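Local coordinates for protein GTP pyrophosphokinase (Streptococcus pneumoniae, PDB 2BE3) that probably transfers pyrophosphate from ATP to GDP or GTP to make the alarmone (p)ppGpp, at residues 27-32 / 40-45; 81-86 / 143-148; 107-112 / 120-125. All coordinates share one frame; numbering follows the deposited sequence.

Contact 1: residues 27-32 / 40-45; sequences RGIRKQ and SPIEFV
Arg27 and Arg30, one turn apart on helix 6-35, reach the backbone of Val45 and Glu43 on strand 42-49, so the contact packs a long helix against an outermost strand of the mixed sheet. The axes of the short segments 27-32 and 42-45 come within 8.2 Å and run nearly antiparallel, at 151°, because the chain doubles back after the helix.

Two side-chain-to-backbone bonds carry the polar part. The extended chain of Arg27 brings NH2 to Val45 O at 2.8 Å; the bond is almost straight (169°) and the oxygen lies in the guanidinium plane, while NE adds only a weak bond to the same oxygen. Arg30 instead bends at chi3 (69°), which carries NH1 to 3.0 Å from Glu43 O, approached from above the carbonyl plane and not on a lone pair. Glu43 and Phe44 both face Met82, forming a classic beta bulge here.

Apolar contacts lie alongside. Arg27 CG rests 3.7 Å from Val45 CB, and Ile29 CG2 meets Ile42 CD1 at 3.6 Å, the two side chains crossing at about a right angle. Helix 89-97 also covers this isoleucine pair, and Ile29 packs on Ile133 of the second subunit.

Ser40 OG donates in plane to a lone pair of Ile42 O at 2.8 Å and sits 3.2 Å from Arg30 CA.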
loop_
_atom_site.group_PDB
_atom_site.type_symbol
_atom_site.label_atom_id
_atom_site.label_comp_id
_atom_site.label_asym_id
_atom_site.label_seq_id
_atom_site.Cartn_x
_atom_site.Cartn_y
_atom_site.Cartn_z
ATOM N N ARG A 27 -2.932 8.279 4.331
ATOM C CA ARG A 27 -1.871 9.224 4.596
ATOM C C ARG A 27 -1.291 9.846 3.331
ATOM O O ARG A 27 -0.802 10.969 3.366
ATOM C CB ARG A 27 -0.764 8.548 5.407
ATOM C CG ARG A 27 -1.239 8.121 6.786
ATOM C CD ARG A 27 -0.220 7.281 7.486
ATOM N NE ARG A 27 -0.739 6.875 8.774
ATOM C CZ ARG A 27 -0.248 5.895 9.519
ATOM N NH1 ARG A 27 0.807 5.185 9.109
ATOM N NH2 ARG A 27 -0.834 5.626 10.675
ATOM N N GLY A 28 -1.334 9.142 2.200
ATOM C CA GLY A 28 -0.766 9.704 0.982
ATOM C C GLY A 28 -1.675 10.805 0.457
ATOM O O GLY A 28 -1.208 11.758 -0.157
ATOM N N ILE A 29 -2.960 10.715 0.749
ATOM C CA ILE A 29 -3.867 11.826 0.459
ATOM C C ILE A 29 -3.421 13.108 1.141
ATOM O O ILE A 29 -3.219 14.112 0.475
ATOM C CB ILE A 29 -5.331 11.499 0.868
ATOM C CG1 ILE A 29 -5.894 10.357 -0.016
ATOM C CG2 ILE A 29 -6.228 12.779 0.849
ATOM C CD1 ILE A 29 -7.054 9.605 0.687
ATOM N N ARG A 30 -3.228 13.048 2.462
ATOM C CA ARG A 30 -2.717 14.143 3.247
ATOM C C ARG A 30 -1.422 14.683 2.647
ATOM O O ARG A 30 -1.265 15.891 2.459
ATOM C CB ARG A 30 -2.501 13.679 4.695
ATOM C CG ARG A 30 -1.882 14.704 5.606
ATOM C CD ARG A 30 -1.655 14.143 7.012
ATOM N NE ARG A 30 -0.601 13.138 6.961
ATOM C CZ ARG A 30 -0.475 12.123 7.805
ATOM N NH1 ARG A 30 -1.344 11.946 8.806
ATOM N NH2 ARG A 30 0.521 11.272 7.618
ATOM N N LYS A 31 -0.505 13.770 2.347
ATOM C CA LYS A 31 0.774 14.110 1.758
ATOM C C LYS A 31 0.607 14.799 0.385
ATOM O O LYS A 31 1.372 15.713 0.068
ATOM C CB LYS A 31 1.630 12.832 1.648
ATOM C CG LYS A 31 3.028 12.977 1.042
ATOM C CD LYS A 31 4.105 13.326 2.114
ATOM C CE LYS A 31 4.376 14.864 2.192
ATOM N NZ LYS A 31 5.078 15.296 3.467
ATOM N N GLN A 32 -0.385 14.375 -0.405
ATOM C CA GLN A 32 -0.627 14.957 -1.739
ATOM C C GLN A 32 -1.083 16.401 -1.698
ATOM O O GLN A 32 -0.554 17.239 -2.421
ATOM C CB GLN A 32 -1.623 14.129 -2.545
ATOM C CG GLN A 32 -0.933 13.017 -3.313
ATOM C CD GLN A 32 -1.866 11.895 -3.752
ATOM O OE1 GLN A 32 -3.092 12.013 -3.695
ATOM N NE2 GLN A 32 -1.280 10.795 -4.191
ATOM N N SER A 40 -4.225 20.016 4.251
ATOM C CA SER A 40 -4.908 18.732 4.218
ATOM C C SER A 40 -6.114 18.689 5.170
ATOM O O SER A 40 -5.961 18.950 6.362
ATOM C CB SER A 40 -3.931 17.618 4.579
ATOM O OG SER A 40 -4.606 16.374 4.560
ATOM N N PRO A 41 -7.309 18.342 4.650
ATOM C CA PRO A 41 -8.463 18.077 5.551
ATOM C C PRO A 41 -8.126 16.984 6.585
ATOM O O PRO A 41 -8.441 17.135 7.789
ATOM C CB PRO A 41 -9.572 17.598 4.618
ATOM C CG PRO A 41 -8.932 17.407 3.255
ATOM C CD PRO A 41 -7.638 18.152 3.226
ATOM N N ILE A 42 -7.432 15.945 6.115
ATOM C CA ILE A 42 -6.964 14.845 6.937
ATOM C C ILE A 42 -5.768 15.226 7.767
ATOM O O ILE A 42 -4.749 15.586 7.199
ATOM C CB ILE A 42 -6.569 13.648 6.029
ATOM C CG1 ILE A 42 -7.788 13.227 5.183
ATOM C CG2 ILE A 42 -5.917 12.516 6.861
ATOM C CD1 ILE A 42 -7.536 12.149 4.175
ATOM N N GLU A 43 -5.861 15.097 9.099
ATOM C CA GLU A 43 -4.726 15.309 9.967
ATOM C C GLU A 43 -4.023 14.046 10.399
ATOM O O GLU A 43 -2.804 14.010 10.474
ATOM C CB GLU A 43 -5.153 16.021 11.258
ATOM C CG GLU A 43 -5.972 17.277 11.059
ATOM C CD GLU A 43 -5.906 18.200 12.264
ATOM O OE1 GLU A 43 -4.987 18.049 13.113
ATOM O OE2 GLU A 43 -6.773 19.090 12.354
ATOM N N PHE A 44 -4.811 13.056 10.796
ATOM C CA PHE A 44 -4.296 11.831 11.384
ATOM C C PHE A 44 -5.021 10.672 10.760
ATOM O O PHE A 44 -6.196 10.765 10.441
ATOM C CB PHE A 44 -4.463 11.785 12.911
ATOM C CG PHE A 44 -3.815 12.940 13.636
ATOM C CD1 PHE A 44 -2.419 13.041 13.725
ATOM C CD2 PHE A 44 -4.603 13.926 14.237
ATOM C CE1 PHE A 44 -1.817 14.141 14.383
ATOM C CE2 PHE A 44 -4.001 15.028 14.922
ATOM C CZ PHE A 44 -2.619 15.132 14.980
ATOM N N VAL A 45 -4.279 9.599 10.531
ATOM C CA VAL A 45 -4.830 8.369 10.064
ATOM C C VAL A 45 -4.353 7.240 10.944
ATOM O O VAL A 45 -3.176 7.053 11.166
ATOM C CB VAL A 45 -4.515 8.049 8.581
ATOM C CG1 VAL A 45 -5.141 6.666 8.193
ATOM C CG2 VAL A 45 -5.004 9.147 7.674
#

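Contact 2: residues 81-86 / 143-148; sequences VMVQFV and IQIRTL
Val83 has CG1 anti to the carbonyl carbon (chi1 -60°) and Ile145 has CG2 anti to the backbone N (chi1 -59°), and these two methyls therefore meet at 3.6 Å as the side chains pass at a slant. On Thr147, CG2 is also anti to the carbonyl carbon, which lays it against the turn after strand 77-83, 3.4 Å from Val86 N. The same rotation sets OG1 between the backbone N and the carbonyl carbon, where, with Thr147 at the N-cap of helix 148-164, it caps Met150 N and also bonds to Asp187 OD2.

Further apolar pairs extend the contact. Val81 CG2 touches Ile143 CG2 at 3.8 Å. The bent selenomethionine chain of Met82 crosses Leu148 at about a right angle, with CG tightly placed 3.3 Å from Leu148 CD1. Helix 89-97 covers Val83 and Ile145, whereas helix 148-164 touches Met82 and Arg146.

The axes of strand segments 81-83 and 143-147 run parallel, 28° apart. Val81 N bonds to Gln144 O at 2.8 Å and Val81 O accepts from Arg146 N, so Val81 bonds to both neighbours of Ile145, its partner in the register, and Val83 N adds a bond to Arg146 O. Beyond the pairing, one water accepts from Leu148 N at 3.0 Å and donates to Gln84 O.

Along segment 143-148, Arg146 NH2 donates to Gln144 OE1 at 2.6 Å, tilted from the amide plane; Ser121 OG is a further partner of that oxygen.

Parallel pairing of strands 77-83 and 137-147 in the middle of a mixed five-stranded sheet, followed directly by an N-capped helix, is consistent with the nucleotidyltransferase-like fold of RelA/SpoT synthetases.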
loop_
_atom_site.group_PDB
_atom_site.type_symbol
_atom_site.label_atom_id
_atom_site.label_comp_id
_atom_site.label_asym_id
_atom_site.label_seq_id
_atom_site.Cartn_x
_atom_site.Cartn_y
_atom_site.Cartn_z
ATOM N N VAL A 81 -9.988 8.192 10.134
ATOM C CA VAL A 81 -9.464 9.379 9.507
ATOM C C VAL A 81 -9.900 10.558 10.336
ATOM O O VAL A 81 -11.085 10.753 10.524
ATOM C CB VAL A 81 -9.931 9.460 8.034
ATOM C CG1 VAL A 81 -9.575 10.830 7.370
ATOM C CG2 VAL A 81 -9.347 8.279 7.266
HETATM N N MSE A 82 -8.933 11.312 10.859
HETATM C CA MSE A 82 -9.188 12.480 11.687
HETATM C C MSE A 82 -9.114 13.747 10.852
HETATM O O MSE A 82 -8.155 13.954 10.126
HETATM C CB MSE A 82 -8.184 12.532 12.854
HETATM C CG MSE A 82 -8.793 12.124 14.221
HETATM SE SE MSE A 82 -9.550 10.256 14.266
HETATM C CE MSE A 82 -7.719 9.223 13.888
ATOM N N VAL A 83 -10.154 14.565 10.930
ATOM C CA VAL A 83 -10.279 15.774 10.135
ATOM C C VAL A 83 -10.433 16.945 11.085
ATOM O O VAL A 83 -10.797 16.761 12.255
ATOM C CB VAL A 83 -11.495 15.716 9.115
ATOM C CG1 VAL A 83 -11.343 14.543 8.116
ATOM C CG2 VAL A 83 -12.833 15.619 9.843
ATOM N N GLN A 84 -10.145 18.147 10.592
ATOM C CA GLN A 84 -10.251 19.341 11.387
ATOM C C GLN A 84 -11.713 19.716 11.648
ATOM O O GLN A 84 -12.117 19.923 12.809
ATOM C CB GLN A 84 -9.556 20.457 10.636
ATOM C CG GLN A 84 -9.082 21.590 11.464
ATOM C CD GLN A 84 -8.113 22.482 10.722
ATOM O OE1 GLN A 84 -8.241 22.716 9.503
ATOM N NE2 GLN A 84 -7.140 23.018 11.464
ATOM N N PHE A 85 -12.517 19.796 10.584
ATOM C CA PHE A 85 -13.878 20.311 10.695
ATOM C C PHE A 85 -14.928 19.267 10.351
ATOM O O PHE A 85 -14.713 18.420 9.480
ATOM C CB PHE A 85 -14.060 21.487 9.741
ATOM C CG PHE A 85 -13.204 22.682 10.063
ATOM C CD1 PHE A 85 -13.555 23.544 11.093
ATOM C CD2 PHE A 85 -12.076 22.969 9.305
ATOM C CE1 PHE A 85 -12.793 24.642 11.385
ATOM C CE2 PHE A 85 -11.311 24.094 9.591
ATOM C CZ PHE A 85 -11.665 24.922 10.639
ATOM N N VAL A 86 -16.082 19.359 11.003
ATOM C CA VAL A 86 -17.272 18.590 10.592
ATOM C C VAL A 86 -17.506 18.663 9.066
ATOM O O VAL A 86 -17.780 17.659 8.417
ATOM C CB VAL A 86 -18.567 19.103 11.324
ATOM C CG1 VAL A 86 -19.852 18.412 10.778
ATOM C CG2 VAL A 86 -18.457 18.919 12.789
ATOM N N ILE A 143 -14.021 2.553 6.986
ATOM C CA ILE A 143 -13.311 3.800 7.221
ATOM C C ILE A 143 -14.231 4.772 7.961
ATOM O O ILE A 143 -15.290 5.155 7.448
ATOM C CB ILE A 143 -12.810 4.452 5.920
ATOM C CG1 ILE A 143 -11.961 3.452 5.098
ATOM C CG2 ILE A 143 -12.039 5.767 6.250
ATOM C CD1 ILE A 143 -11.715 3.882 3.665
ATOM N N GLN A 144 -13.847 5.142 9.180
ATOM C CA GLN A 144 -14.572 6.160 9.922
ATOM C C GLN A 144 -13.909 7.533 9.813
ATOM O O GLN A 144 -12.673 7.649 9.786
ATOM C CB GLN A 144 -14.681 5.743 11.369
ATOM C CG GLN A 144 -15.733 4.679 11.568
ATOM C CD GLN A 144 -16.089 4.538 13.004
ATOM O OE1 GLN A 144 -16.337 5.526 13.681
ATOM N NE2 GLN A 144 -16.089 3.319 13.500
ATOM N N ILE A 145 -14.716 8.577 9.723
ATOM C CA ILE A 145 -14.161 9.901 9.593
ATOM C C ILE A 145 -14.655 10.719 10.760
ATOM O O ILE A 145 -15.846 10.786 11.005
ATOM C CB ILE A 145 -14.527 10.565 8.221
ATOM C CG1 ILE A 145 -14.015 9.710 7.071
ATOM C CG2 ILE A 145 -13.800 11.907 8.072
ATOM C CD1 ILE A 145 -14.902 9.700 5.948
ATOM N N ARG A 146 -13.747 11.365 11.468
ATOM C CA ARG A 146 -14.106 12.013 12.705
ATOM C C ARG A 146 -13.350 13.315 12.876
ATOM O O ARG A 146 -12.220 13.420 12.398
ATOM C CB ARG A 146 -13.664 11.104 13.856
ATOM C CG ARG A 146 -14.478 9.881 14.001
ATOM C CD ARG A 146 -13.880 9.001 15.045
ATOM N NE ARG A 146 -14.753 7.841 15.181
ATOM C CZ ARG A 146 -14.631 6.912 16.120
ATOM N NH1 ARG A 146 -13.685 7.004 17.052
ATOM N NH2 ARG A 146 -15.483 5.905 16.131
ATOM N N THR A 147 -13.920 14.267 13.619
ATOM C CA THR A 147 -13.108 15.349 14.117
ATOM C C THR A 147 -12.345 14.857 15.354
ATOM O O THR A 147 -12.624 13.770 15.913
ATOM C CB THR A 147 -13.916 16.621 14.459
ATOM O OG1 THR A 147 -14.921 16.322 15.441
ATOM C CG2 THR A 147 -14.547 17.217 13.202
ATOM N N LEU A 148 -11.380 15.646 15.779
ATOM C CA LEU A 148 -10.617 15.281 16.961
ATOM C C LEU A 148 -11.524 15.263 18.177
ATOM O O LEU A 148 -11.389 14.393 19.010
ATOM C CB LEU A 148 -9.396 16.209 17.127
ATOM C CG LEU A 148 -8.257 15.801 16.156
ATOM C CD1 LEU A 148 -7.792 14.373 16.449
ATOM C CD2 LEU A 148 -8.662 15.856 14.679
HETATM O O HOH W 1 -10.657 18.432 14.898
#

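Contact 3: residues 107-112 / 120-125; sequences ERDYIT and RSYHVV
Arg108 and His123 form an antiparallel hydrogen-bonded pair, Arg108 N to His123 O at 2.8 Å and His123 N to Arg108 O at 2.9 Å, flanked by the non-hydrogen-bonded pairs Glu107-Val124 and Asp109-Tyr122, with the strand axes at 175°.

On one side of the sheet, Tyr122 OH donates to Glu107 OE1 at a very short 2.5 Å; the oxygen lies at the ring edge, and carboxylate and ring are turned 51° apart. Glu107 OE2 has a second partner in His97. Asp109 OD1 approaches the same ring's rim, 3.3 Å from Tyr122 CD1, while Ile111 CD1 packs on Tyr122 CB.

On the other side, Tyr110 points its edge at the face of His123 in a T-shaped stack, centroids 5.1 Å apart and planes at 70°. His123 NE2 is bonded to Tyr119 OH, which helps fix the imidazole.

Where strand 102-109 ends, Asp109 OD1 accepts from Ile111 N, an Asx turn, and from Thr112 N, which extends it to an Asx motif. A glycerol, probably from the crystallisation liquor, bonds to Asp109 N near Arg108 and may mark a pocket. Strands 102-109 and 122-130 thus form an antiparallel hairpin, 102-109 being outermost in this chain's five-stranded sheet.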
loop_
_atom_site.group_PDB
_atom_site.type_symbol
_atom_site.label_atom_id
_atom_site.label_comp_id
_atom_site.label_asym_id
_atom_site.label_seq_id
_atom_site.Cartn_x
_atom_site.Cartn_y
_atom_site.Cartn_z
ATOM N N GLU A 107 -22.730 3.982 3.460
ATOM C CA GLU A 107 -22.317 5.129 4.253
ATOM C C GLU A 107 -23.277 5.329 5.411
ATOM O O GLU A 107 -24.465 5.144 5.262
ATOM C CB GLU A 107 -22.286 6.370 3.376
ATOM C CG GLU A 107 -21.055 6.467 2.551
ATOM C CD GLU A 107 -21.151 7.562 1.532
ATOM O OE1 GLU A 107 -21.357 8.736 1.919
ATOM O OE2 GLU A 107 -21.009 7.267 0.333
ATOM N N ARG A 108 -22.761 5.709 6.574
ATOM C CA ARG A 108 -23.621 5.985 7.703
ATOM C C ARG A 108 -23.232 7.285 8.377
ATOM O O ARG A 108 -22.117 7.431 8.904
ATOM C CB ARG A 108 -23.494 4.894 8.742
ATOM C CG ARG A 108 -23.979 3.568 8.332
ATOM C CD ARG A 108 -24.394 2.894 9.599
ATOM N NE ARG A 108 -24.552 1.457 9.454
ATOM C CZ ARG A 108 -23.561 0.599 9.671
ATOM N NH1 ARG A 108 -22.358 1.064 10.046
ATOM N NH2 ARG A 108 -23.779 -0.713 9.512
ATOM N N ASP A 109 -24.193 8.194 8.405
ATOM C CA ASP A 109 -23.975 9.529 8.841
ATOM C C ASP A 109 -24.488 9.741 10.261
ATOM O O ASP A 109 -25.650 10.120 10.459
ATOM C CB ASP A 109 -24.657 10.497 7.859
ATOM C CG ASP A 109 -24.304 11.939 8.142
ATOM O OD1 ASP A 109 -23.486 12.188 9.050
ATOM O OD2 ASP A 109 -24.844 12.829 7.475
ATOM N N TYR A 110 -23.617 9.523 11.240
ATOM C CA TYR A 110 -23.969 9.758 12.643
ATOM C C TYR A 110 -23.513 11.122 13.086
ATOM O O TYR A 110 -23.333 11.352 14.260
ATOM C CB TYR A 110 -23.345 8.699 13.576
ATOM C CG TYR A 110 -23.873 7.338 13.276
ATOM C CD1 TYR A 110 -25.222 7.043 13.466
ATOM C CD2 TYR A 110 -23.039 6.354 12.767
ATOM C CE1 TYR A 110 -25.716 5.788 13.163
ATOM C CE2 TYR A 110 -23.523 5.106 12.464
ATOM C CZ TYR A 110 -24.850 4.829 12.665
ATOM O OH TYR A 110 -25.325 3.589 12.330
ATOM N N ILE A 111 -23.262 11.997 12.123
ATOM C CA ILE A 111 -23.081 13.394 12.408
ATOM C C ILE A 111 -24.440 14.063 12.218
ATOM O O ILE A 111 -24.972 14.609 13.170
ATOM C CB ILE A 111 -21.993 14.047 11.534
ATOM C CG1 ILE A 111 -20.627 13.362 11.767
ATOM C CG2 ILE A 111 -21.936 15.565 11.840
ATOM C CD1 ILE A 111 -19.598 13.591 10.631
ATOM N N THR A 112 -25.019 13.998 11.016
ATOM C CA THR A 112 -26.383 14.483 10.804
ATOM C C THR A 112 -27.368 13.726 11.692
ATOM O O THR A 112 -28.250 14.331 12.292
ATOM C CB THR A 112 -26.827 14.323 9.349
ATOM O OG1 THR A 112 -25.876 14.956 8.499
ATOM C CG2 THR A 112 -28.198 14.957 9.124
ATOM N N ARG A 120 -20.946 10.868 17.632
ATOM C CA ARG A 120 -20.902 11.479 16.296
ATOM C C ARG A 120 -19.749 10.828 15.554
ATOM O O ARG A 120 -18.647 10.726 16.106
ATOM C CB ARG A 120 -20.662 13.008 16.368
ATOM C CG ARG A 120 -21.845 13.865 16.836
ATOM C CD ARG A 120 -21.473 15.332 16.888
ATOM N NE ARG A 120 -20.323 15.532 17.785
ATOM C CZ ARG A 120 -19.309 16.363 17.552
ATOM N NH1 ARG A 120 -19.278 17.130 16.465
ATOM N NH2 ARG A 120 -18.325 16.428 18.412
ATOM N N SER A 121 -20.000 10.393 14.319
ATOM C CA SER A 121 -18.968 9.835 13.447
ATOM C C SER A 121 -19.559 9.642 12.060
ATOM O O SER A 121 -20.771 9.756 11.874
ATOM C CB SER A 121 -18.509 8.482 13.979
ATOM O OG SER A 121 -17.304 8.085 13.367
ATOM N N TYR A 122 -18.716 9.368 11.077
ATOM C CA TYR A 122 -19.239 9.085 9.761
ATOM C C TYR A 122 -18.542 7.810 9.291
ATOM O O TYR A 122 -17.323 7.725 9.354
ATOM C CB TYR A 122 -18.971 10.256 8.806
ATOM C CG TYR A 122 -19.755 10.183 7.501
ATOM C CD1 TYR A 122 -20.921 10.938 7.330
ATOM C CD2 TYR A 122 -19.324 9.371 6.437
ATOM C CE1 TYR A 122 -21.617 10.901 6.142
ATOM C CE2 TYR A 122 -20.038 9.310 5.242
ATOM C CZ TYR A 122 -21.174 10.082 5.107
ATOM O OH TYR A 122 -21.902 10.060 3.952
ATOM N N HIS A 123 -19.325 6.818 8.883
ATOM C CA HIS A 123 -18.815 5.489 8.539
ATOM C C HIS A 123 -18.885 5.293 7.043
ATOM O O HIS A 123 -19.922 5.505 6.439
ATOM C CB HIS A 123 -19.621 4.383 9.240
ATOM C CG HIS A 123 -19.598 4.472 10.743
ATOM N ND1 HIS A 123 -20.115 3.485 11.555
ATOM C CD2 HIS A 123 -19.161 5.448 11.577
ATOM C CE1 HIS A 123 -19.962 3.830 12.820
ATOM N NE2 HIS A 123 -19.395 5.022 12.863
ATOM N N VAL A 124 -17.770 4.949 6.432
ATOM C CA VAL A 124 -17.823 4.464 5.088
ATOM C C VAL A 124 -17.311 3.030 5.008
ATOM O O VAL A 124 -16.173 2.751 5.400
ATOM C CB VAL A 124 -17.408 5.536 3.993
ATOM C CG1 VAL A 124 -16.946 6.823 4.571
ATOM C CG2 VAL A 124 -16.618 4.984 2.796
ATOM N N VAL A 125 -18.199 2.124 4.585
ATOM C CA VAL A 125 -17.846 0.719 4.405
ATOM C C VAL A 125 -17.481 0.461 2.953
ATOM O O VAL A 125 -18.211 0.865 2.064
ATOM C CB VAL A 125 -18.976 -0.227 4.867
ATOM C CG1 VAL A 125 -18.544 -1.695 4.715
ATOM C CG2 VAL A 125 -19.373 0.086 6.347
#

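All three contacts reach one mixed sheet, ordered 42-49, 77-83, 137-147, 122-130, 102-109; contact 1 packs a helix on its outermost strand 42-49. Contacts 1 and 2, centres about 11 Å apart, join through probable hydrogen bonds of Met82 O with Glu43 N and Met82 N with Phe44 O, each 2.8 Å. Contacts 2 and 3, about 10 Å between centres, join through Ile143 N and Val124 O at 2.7 Å, probably a hydrogen bond. Contact 1 stays apart from contact 3, nearest atoms about 11 Å away. Asp187 ties contacts 2 and 3 again, through Thr147 and a salt bridge to Arg120. In the chain, contact 3 lies between the two segments of contact 2.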